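Local atomic coordinates of ethylbenzene dehydrogenase beta-subunit (Aromatoleum aromaticum, PDB entry 2IVF), a protein that is the iron-sulfur subunit of a three-subunit, haem-containing enzyme and holds a row of four iron-sulfur clusters, probably as a path for electrons. Residues 20-26 with 270-276. Residue numbers count along the deposited sequence, not the author numbering.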
ATOM      1  N   VAL B  20     -21.974   6.577 -17.453  1.00 23.73           N
ATOM      2  CA  VAL B  20     -20.582   6.817 -17.774  1.00 23.91           C
ATOM      3  C   VAL B  20     -19.774   7.085 -16.530  1.00 24.16           C
ATOM      4  O   VAL B  20     -20.304   7.494 -15.476  1.00 23.71           O
ATOM      5  CB  VAL B  20     -20.386   7.978 -18.756  1.00 23.84           C
ATOM      6  CG1 VAL B  20     -21.347   7.851 -19.997  1.00 23.38           C
ATOM      7  CG2 VAL B  20     -20.528   9.262 -18.077  1.00 25.12           C
ATOM      8  N   THR B  21     -18.475   6.781 -16.656  1.00 22.67           N
ATOM      9  CA  THR B  21     -17.519   7.087 -15.644  1.00 22.52           C
ATOM     10  C   THR B  21     -16.469   7.996 -16.267  1.00 22.19           C
ATOM     11  O   THR B  21     -16.079   7.843 -17.431  1.00 23.22           O
ATOM     12  CB  THR B  21     -16.827   5.811 -15.107  1.00 21.37           C
ATOM     13  OG1 THR B  21     -17.760   5.007 -14.335  1.00 21.90           O
ATOM     14  CG2 THR B  21     -15.640   6.203 -14.210  1.00 22.84           C
ATOM     15  N   VAL B  22     -16.039   8.963 -15.506  1.00 21.36           N
ATOM     16  CA  VAL B  22     -14.882   9.766 -15.857  1.00 22.29           C
ATOM     17  C   VAL B  22     -13.769   9.395 -14.870  1.00 22.01           C
ATOM     18  O   VAL B  22     -14.000   9.287 -13.656  1.00 22.53           O
ATOM     19  CB  VAL B  22     -15.166  11.266 -15.752  1.00 21.09           C
ATOM     20  CG1 VAL B  22     -13.864  12.092 -15.758  1.00 21.88           C
ATOM     21  CG2 VAL B  22     -16.124  11.681 -16.895  1.00 21.43           C
ATOM     22  N   ILE B  23     -12.560   9.211 -15.381  1.00 22.88           N
ATOM     23  CA  ILE B  23     -11.398   8.872 -14.529  1.00 22.78           C
ATOM     24  C   ILE B  23     -10.333   9.911 -14.760  1.00 22.84           C
ATOM     25  O   ILE B  23      -9.915  10.115 -15.889  1.00 21.75           O
ATOM     26  CB  ILE B  23     -10.825   7.492 -14.915  1.00 23.66           C
ATOM     27  CG1 ILE B  23     -11.946   6.440 -14.768  1.00 23.55           C
ATOM     28  CG2 ILE B  23      -9.498   7.184 -14.153  1.00 24.85           C
ATOM     29  CD1 ILE B  23     -11.564   4.976 -15.103  1.00 23.32           C
ATOM     30  N   ASP B  24      -9.921  10.602 -13.707  1.00 23.63           N
ATOM     31  CA  ASP B  24      -8.987  11.728 -13.838  1.00 22.67           C
ATOM     32  C   ASP B  24      -7.605  11.187 -13.616  1.00 24.26           C
ATOM     33  O   ASP B  24      -7.209  10.947 -12.489  1.00 23.61           O
ATOM     34  CB  ASP B  24      -9.292  12.833 -12.817  1.00 24.21           C
ATOM     35  CG  ASP B  24      -8.437  14.063 -13.031  1.00 23.32           C
ATOM     36  OD1 ASP B  24      -7.382  13.955 -13.742  1.00 23.16           O
ATOM     37  OD2 ASP B  24      -8.791  15.127 -12.478  1.00 25.18           O
ATOM     38  N   LEU B  25      -6.818  11.085 -14.682  1.00 23.67           N
ATOM     39  CA  LEU B  25      -5.509  10.461 -14.568  1.00 23.23           C
ATOM     40  C   LEU B  25      -4.541  11.320 -13.819  1.00 23.80           C
ATOM     41  O   LEU B  25      -3.517  10.809 -13.362  1.00 24.21           O
ATOM     42  CB  LEU B  25      -4.958  10.111 -15.935  1.00 23.69           C
ATOM     43  CG  LEU B  25      -5.846   9.123 -16.703  1.00 24.89           C
ATOM     44  CD1 LEU B  25      -5.342   8.874 -18.074  1.00 25.85           C
ATOM     45  CD2 LEU B  25      -5.951   7.766 -15.922  1.00 25.13           C
ATOM     46  N   ASN B  26      -4.824  12.615 -13.700  1.00 22.24           N
ATOM     47  CA  ASN B  26      -3.985  13.451 -12.834  1.00 22.75           C
ATOM     48  C   ASN B  26      -4.043  13.083 -11.377  1.00 22.27           C
ATOM     49  O   ASN B  26      -3.096  13.355 -10.615  1.00 22.66           O
ATOM     50  CB  ASN B  26      -4.375  14.907 -13.025  1.00 21.42           C
ATOM     51  CG  ASN B  26      -4.098  15.344 -14.375  1.00 24.09           C
ATOM     52  OD1 ASN B  26      -2.910  15.521 -14.735  1.00 24.43           O
ATOM     53  ND2 ASN B  26      -5.150  15.434 -15.213  1.00 22.26           N
ATOM     54  N   ILE B 270     -16.341   5.123 -20.936  1.00 23.96           N
ATOM     55  CA  ILE B 270     -15.488   5.665 -19.907  1.00 24.38           C
ATOM     56  C   ILE B 270     -14.606   6.759 -20.528  1.00 24.62           C
ATOM     57  O   ILE B 270     -14.134   6.611 -21.655  1.00 24.77           O
ATOM     58  CB  ILE B 270     -14.642   4.576 -19.297  1.00 24.47           C
ATOM     59  CG1 ILE B 270     -15.599   3.555 -18.612  1.00 25.32           C
ATOM     60  CG2 ILE B 270     -13.645   5.183 -18.271  1.00 23.28           C
ATOM     61  CD1 ILE B 270     -14.848   2.320 -18.049  1.00 23.86           C
ATOM     62  N   TYR B 271     -14.397   7.848 -19.782  1.00 23.89           N
ATOM     63  CA  TYR B 271     -13.678   9.001 -20.300  1.00 23.61           C
ATOM     64  C   TYR B 271     -12.612   9.403 -19.314  1.00 23.64           C
ATOM     65  O   TYR B 271     -12.840   9.419 -18.114  1.00 23.05           O
ATOM     66  CB  TYR B 271     -14.628  10.146 -20.609  1.00 24.06           C
ATOM     67  CG  TYR B 271     -15.728   9.748 -21.555  1.00 22.42           C
ATOM     68  CD1 TYR B 271     -16.864   9.078 -21.097  1.00 23.05           C
ATOM     69  CD2 TYR B 271     -15.646  10.047 -22.916  1.00 24.41           C
ATOM     70  CE1 TYR B 271     -17.872   8.691 -21.992  1.00 22.77           C
ATOM     71  CE2 TYR B 271     -16.621   9.660 -23.794  1.00 25.04           C
ATOM     72  CZ  TYR B 271     -17.735   9.006 -23.338  1.00 25.06           C
ATOM     73  OH  TYR B 271     -18.658   8.689 -24.283  1.00 25.52           O
ATOM     74  N   TYR B 272     -11.465   9.758 -19.852  1.00 23.80           N
ATOM     75  CA  TYR B 272     -10.271   9.972 -19.069  1.00 22.39           C
ATOM     76  C   TYR B 272      -9.788  11.410 -19.217  1.00 23.04           C
ATOM     77  O   TYR B 272      -9.749  11.945 -20.315  1.00 21.86           O
ATOM     78  CB  TYR B 272      -9.164   9.050 -19.563  1.00 23.67           C
ATOM     79  CG  TYR B 272      -9.425   7.609 -19.268  1.00 22.87           C
ATOM     80  CD1 TYR B 272     -10.175   6.829 -20.158  1.00 24.50           C
ATOM     81  CD2 TYR B 272      -8.881   6.998 -18.147  1.00 23.20           C
ATOM     82  CE1 TYR B 272     -10.397   5.501 -19.893  1.00 23.95           C
ATOM     83  CE2 TYR B 272      -9.130   5.687 -17.853  1.00 24.49           C
ATOM     84  CZ  TYR B 272      -9.879   4.940 -18.724  1.00 22.95           C
ATOM     85  OH  TYR B 272     -10.101   3.616 -18.469  1.00 24.40           O
ATOM     86  N   VAL B 273      -9.522  12.055 -18.088  1.00 22.54           N
ATOM     87  CA  VAL B 273      -8.798  13.349 -18.071  1.00 22.58           C
ATOM     88  C   VAL B 273      -7.315  12.996 -18.182  1.00 22.35           C
ATOM     89  O   VAL B 273      -6.745  12.314 -17.299  1.00 22.54           O
ATOM     90  CB  VAL B 273      -9.048  14.181 -16.803  1.00 22.19           C
ATOM     91  CG1 VAL B 273      -8.388  15.553 -16.940  1.00 22.79           C
ATOM     92  CG2 VAL B 273     -10.579  14.330 -16.536  1.00 24.06           C
ATOM     93  N   PRO B 274      -6.677  13.435 -19.277  1.00 22.91           N
ATOM     94  CA  PRO B 274      -5.310  13.000 -19.482  1.00 23.17           C
ATOM     95  C   PRO B 274      -4.369  13.692 -18.494  1.00 23.40           C
ATOM     96  O   PRO B 274      -4.650  14.814 -18.016  1.00 23.16           O
ATOM     97  CB  PRO B 274      -5.029  13.418 -20.935  1.00 23.75           C
ATOM     98  CG  PRO B 274      -5.873  14.594 -21.182  1.00 25.01           C
ATOM     99  CD  PRO B 274      -7.143  14.298 -20.390  1.00 22.93           C
ATOM    100  N   PRO B 275      -3.217  13.052 -18.241  1.00 25.22           N
ATOM    101  CA  PRO B 275      -2.274  13.548 -17.295  1.00 24.85           C
ATOM    102  C   PRO B 275      -1.457  14.690 -17.831  1.00 24.79           C
ATOM    103  O   PRO B 275      -0.922  14.615 -18.943  1.00 25.05           O
ATOM    104  CB  PRO B 275      -1.380  12.332 -17.019  1.00 25.37           C
ATOM    105  CG  PRO B 275      -1.351  11.585 -18.262  1.00 26.11           C
ATOM    106  CD  PRO B 275      -2.739  11.817 -18.894  1.00 25.62           C
ATOM    107  N   MET B 276      -1.333  15.722 -17.025  1.00 23.77           N
ATOM    108  CA  MET B 276      -0.472  16.879 -17.320  1.00 25.50           C
ATOM    109  C   MET B 276       1.002  16.473 -17.266  1.00 25.54           C
ATOM    110  O   MET B 276       1.787  16.867 -18.139  1.00 26.81           O
ATOM    111  CB  MET B 276      -0.757  18.003 -16.320  1.00 24.75           C
ATOM    112  CG  MET B 276      -2.158  18.611 -16.443  1.00 27.85           C
ATOM    113  SD  MET B 276      -2.508  19.798 -15.135  1.00 31.48           S
ATOM    114  CE  MET B 276      -2.632  18.751 -13.673  1.00 27.11           C
TER
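Two parallel strands, 20-24 and 270-273, run side by side with axes 4.6 Å apart at closest approach and 22° between their directions. Four backbone hydrogen bonds alternate between them in the parallel pattern: Y271 N to T21 O (2.9 Å), I23 N to Y271 O (2.8 Å), V273 N to I23 O (3.0 Å) and L25 N to V273 O (2.9 Å). V273, with 86 Å² covered, stands at the C-terminal end of the ladder and takes part in two of its hydrogen bonds, through N and O; its CG2 lies 4.1 Å from V22 CG1 while its CB meets D24 OD1 at 3.5 Å.

N26, with 85 Å² covered, prolongs the pairing beyond the strands through its side chain. Its OD1 accepts from M276 N at 2.8 Å (172° at the hydrogen), and its ND2 donates to P274 O at 2.9 Å, the carbonyl of the first of two successive prolines in extended backbone. D24 OD1 accepts from N26 N at 2.9 Å, an Asx turn, and from N26 ND2 at 3.1 Å; D24 OD2 is hydrogen-bonded to the OH of Y273 of the alpha-subunit chain.

The third major contributor, Y271, turns its ring edge to V20, CE1 to CG1 4.1 Å. On the sheet face carrying T21, I23, I270 and Y272, I23 CD1 lies 3.7 Å from Y272 CE2, and the side chain of I23 comes within about 5 Å of an iron-sulfur cluster.

In the mixed sheet the pair is central, between strands 235-239 and 258-259, each antiparallel to its neighbour. Helix 246-253 packs on V20, V22 and Y271, helix 306-321 on N26 and V273, and strand 141-149 on L25 and Y272.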